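Local coordinates for protein mandalate racemase/muconate lactonizing enzyme (Unidentified, PDB 4E4U) that probably catalyses an enolase-superfamily acid-base reaction, as in mandelate racemase and muconate lactonizing enzyme, though its substrate is not established, at residues G119-L125 with A324-F330. Coordinates in Å, arbitrary orientation, origin at the centre of the assembly. Residues are numbered along the deposited sequence.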
loop_
_atom_site.group_PDB
_atom_site.type_symbol
_atom_site.label_atom_id
_atom_site.label_comp_id
_atom_site.label_asym_id
_atom_site.label_seq_id
_atom_site.Cartn_x
_atom_site.Cartn_y
_atom_site.Cartn_z
ATOM N N GLY A 119 37.533 9.994 2.861
ATOM C CA GLY A 119 38.746 9.768 2.104
ATOM C C GLY A 119 38.526 9.822 0.606
ATOM O O GLY A 119 37.430 9.542 0.100
ATOM N N ARG A 120 39.588 10.160 -0.115
ATOM C CA ARG A 120 39.514 10.223 -1.567
ATOM C C ARG A 120 39.018 8.914 -2.180
ATOM O O ARG A 120 39.458 7.824 -1.799
ATOM C CB ARG A 120 40.882 10.574 -2.151
ATOM C CG ARG A 120 40.871 10.719 -3.671
ATOM C CD ARG A 120 42.271 10.817 -4.238
ATOM N NE ARG A 120 42.897 12.113 -3.999
ATOM C CZ ARG A 120 42.684 13.192 -4.748
ATOM N NH1 ARG A 120 41.836 13.141 -5.768
ATOM N NH2 ARG A 120 43.312 14.328 -4.475
ATOM N N ILE A 121 38.087 9.042 -3.119
ATOM C CA ILE A 121 37.685 7.950 -3.995
ATOM C C ILE A 121 38.077 8.299 -5.426
ATOM O O ILE A 121 38.593 7.460 -6.166
ATOM C CB ILE A 121 36.165 7.704 -3.920
ATOM C CG1 ILE A 121 35.798 7.196 -2.531
ATOM C CG2 ILE A 121 35.709 6.731 -5.005
ATOM C CD1 ILE A 121 34.323 7.130 -2.281
ATOM N N HIS A 122 37.856 9.554 -5.801
ATOM C CA HIS A 122 38.041 9.985 -7.180
ATOM C C HIS A 122 39.300 10.805 -7.356
ATOM O O HIS A 122 39.567 11.724 -6.581
ATOM C CB HIS A 122 36.832 10.803 -7.617
ATOM C CG HIS A 122 35.535 10.094 -7.389
ATOM N ND1 HIS A 122 35.126 9.036 -8.172
ATOM C CD2 HIS A 122 34.592 10.249 -6.437
ATOM C CE1 HIS A 122 33.968 8.586 -7.725
ATOM N NE2 HIS A 122 33.621 9.307 -6.670
ATOM N N GLU A 123 40.076 10.467 -8.377
ATOM C CA GLU A 123 41.238 11.264 -8.728
ATOM C C GLU A 123 40.821 12.535 -9.463
ATOM O O GLU A 123 41.486 13.570 -9.363
ATOM C CB GLU A 123 42.218 10.446 -9.566
ATOM C CG GLU A 123 42.793 9.239 -8.830
ATOM C CD GLU A 123 43.601 9.615 -7.592
ATOM O OE1 GLU A 123 44.079 10.765 -7.501
ATOM O OE2 GLU A 123 43.762 8.748 -6.707
ATOM N N ARG A 124 39.722 12.455 -10.204
ATOM C CA ARG A 124 39.152 13.626 -10.859
ATOM C C ARG A 124 37.641 13.466 -10.944
ATOM O O ARG A 124 37.122 12.353 -10.840
ATOM C CB ARG A 124 39.738 13.821 -12.249
ATOM C CG ARG A 124 39.426 12.694 -13.191
ATOM C CD ARG A 124 40.268 12.778 -14.450
ATOM N NE ARG A 124 40.133 11.558 -15.234
ATOM C CZ ARG A 124 40.442 11.459 -16.521
ATOM N NH1 ARG A 124 40.901 12.517 -17.179
ATOM N NH2 ARG A 124 40.287 10.302 -17.151
ATOM N N LEU A 125 36.944 14.576 -11.154
ATOM C CA LEU A 125 35.492 14.594 -11.060
ATOM C C LEU A 125 34.856 14.955 -12.390
ATOM O O LEU A 125 35.075 16.047 -12.919
ATOM C CB LEU A 125 35.049 15.611 -10.012
ATOM C CG LEU A 125 35.586 15.404 -8.599
ATOM C CD1 LEU A 125 35.206 16.584 -7.719
ATOM C CD2 LEU A 125 35.046 14.103 -8.019
ATOM N N ALA A 324 32.229 15.638 -3.235
ATOM C CA ALA A 324 32.221 14.732 -4.379
ATOM C C ALA A 324 33.403 13.764 -4.339
ATOM O O ALA A 324 33.260 12.586 -4.660
ATOM C CB ALA A 324 32.228 15.523 -5.669
ATOM N N THR A 325 34.568 14.274 -3.945
ATOM C CA THR A 325 35.809 13.511 -3.978
ATOM C C THR A 325 35.742 12.260 -3.099
ATOM O O THR A 325 36.373 11.249 -3.407
ATOM C CB THR A 325 37.003 14.419 -3.603
ATOM O OG1 THR A 325 37.083 15.477 -4.564
ATOM C CG2 THR A 325 38.321 13.654 -3.601
ATOM N N CYS A 326 34.958 12.328 -2.023
ATOM C CA CYS A 326 34.847 11.213 -1.080
ATOM C C CYS A 326 33.493 10.505 -1.119
ATOM O O CYS A 326 33.133 9.799 -0.171
ATOM C CB CYS A 326 35.166 11.669 0.355
ATOM S SG CYS A 326 34.064 12.895 1.081
ATOM N N THR A 327 32.763 10.656 -2.225
ATOM C CA THR A 327 31.416 10.099 -2.351
ATOM C C THR A 327 31.392 8.939 -3.346
ATOM O O THR A 327 31.697 9.127 -4.515
ATOM C CB THR A 327 30.418 11.184 -2.815
ATOM O OG1 THR A 327 30.274 12.177 -1.791
ATOM C CG2 THR A 327 29.060 10.579 -3.111
ATOM N N PRO A 328 31.013 7.735 -2.887
ATOM C CA PRO A 328 31.064 6.582 -3.793
ATOM C C PRO A 328 29.968 6.591 -4.865
ATOM O O PRO A 328 30.164 6.018 -5.930
ATOM C CB PRO A 328 30.910 5.386 -2.842
ATOM C CG PRO A 328 30.163 5.935 -1.662
ATOM C CD PRO A 328 30.646 7.355 -1.510
ATOM N N ASN A 329 28.837 7.229 -4.584
ATOM C CA ASN A 329 27.722 7.291 -5.517
ATOM C C ASN A 329 27.630 8.648 -6.208
ATOM O O ASN A 329 26.548 9.202 -6.408
ATOM C CB ASN A 329 26.404 6.934 -4.814
ATOM C CG ASN A 329 26.122 7.797 -3.586
ATOM O OD1 ASN A 329 27.039 8.212 -2.876
ATOM N ND2 ASN A 329 24.838 8.027 -3.307
ATOM N N PHE A 330 28.789 9.176 -6.569
ATOM C CA PHE A 330 28.891 10.447 -7.271
ATOM C C PHE A 330 28.681 10.250 -8.765
ATOM O O PHE A 330 29.316 9.391 -9.377
ATOM C CB PHE A 330 30.275 11.046 -7.016
ATOM C CG PHE A 330 30.617 12.205 -7.913
ATOM C CD1 PHE A 330 30.041 13.456 -7.715
ATOM C CD2 PHE A 330 31.532 12.052 -8.942
ATOM C CE1 PHE A 330 30.369 14.531 -8.541
ATOM C CE2 PHE A 330 31.863 13.120 -9.763
ATOM C CZ PHE A 330 31.283 14.354 -9.564
#
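In this enolase-superfamily TIM barrel, the loop entering strand 125-130 packs on the C-terminal end of helix 314-325 and the turn after it. Strands 125-130 and 333-335 are parallel neighbours, so the contact lies where the barrel closes. The carbonyl of Thr-325 accepts two backbone hydrogen bonds: Ile-121 N to Thr-325 O is 2.8 Å, His-122 N to Thr-325 O 3.3 Å. Ala-324 O is taken within its own segment by Thr-327 N (3.1 Å). The Thr-325 and Thr-327 hydroxyls turn back to the helix, bonding to Ile-321 O and Leu-323 O. On the loop side, Arg-120 NH1 donates to His-122 O (2.8 Å), and Arg-120 N bonds to Glu-115. Leu-125 packs against Ala-324 and Phe-330. Ile-121 lies against Pro-328, and Tyr-174 of a third subunit touches both. The His-122 ring has Phe-330 CD2 over one face, and His-122 NE2 donates to Thr-327 O at 2.9 Å.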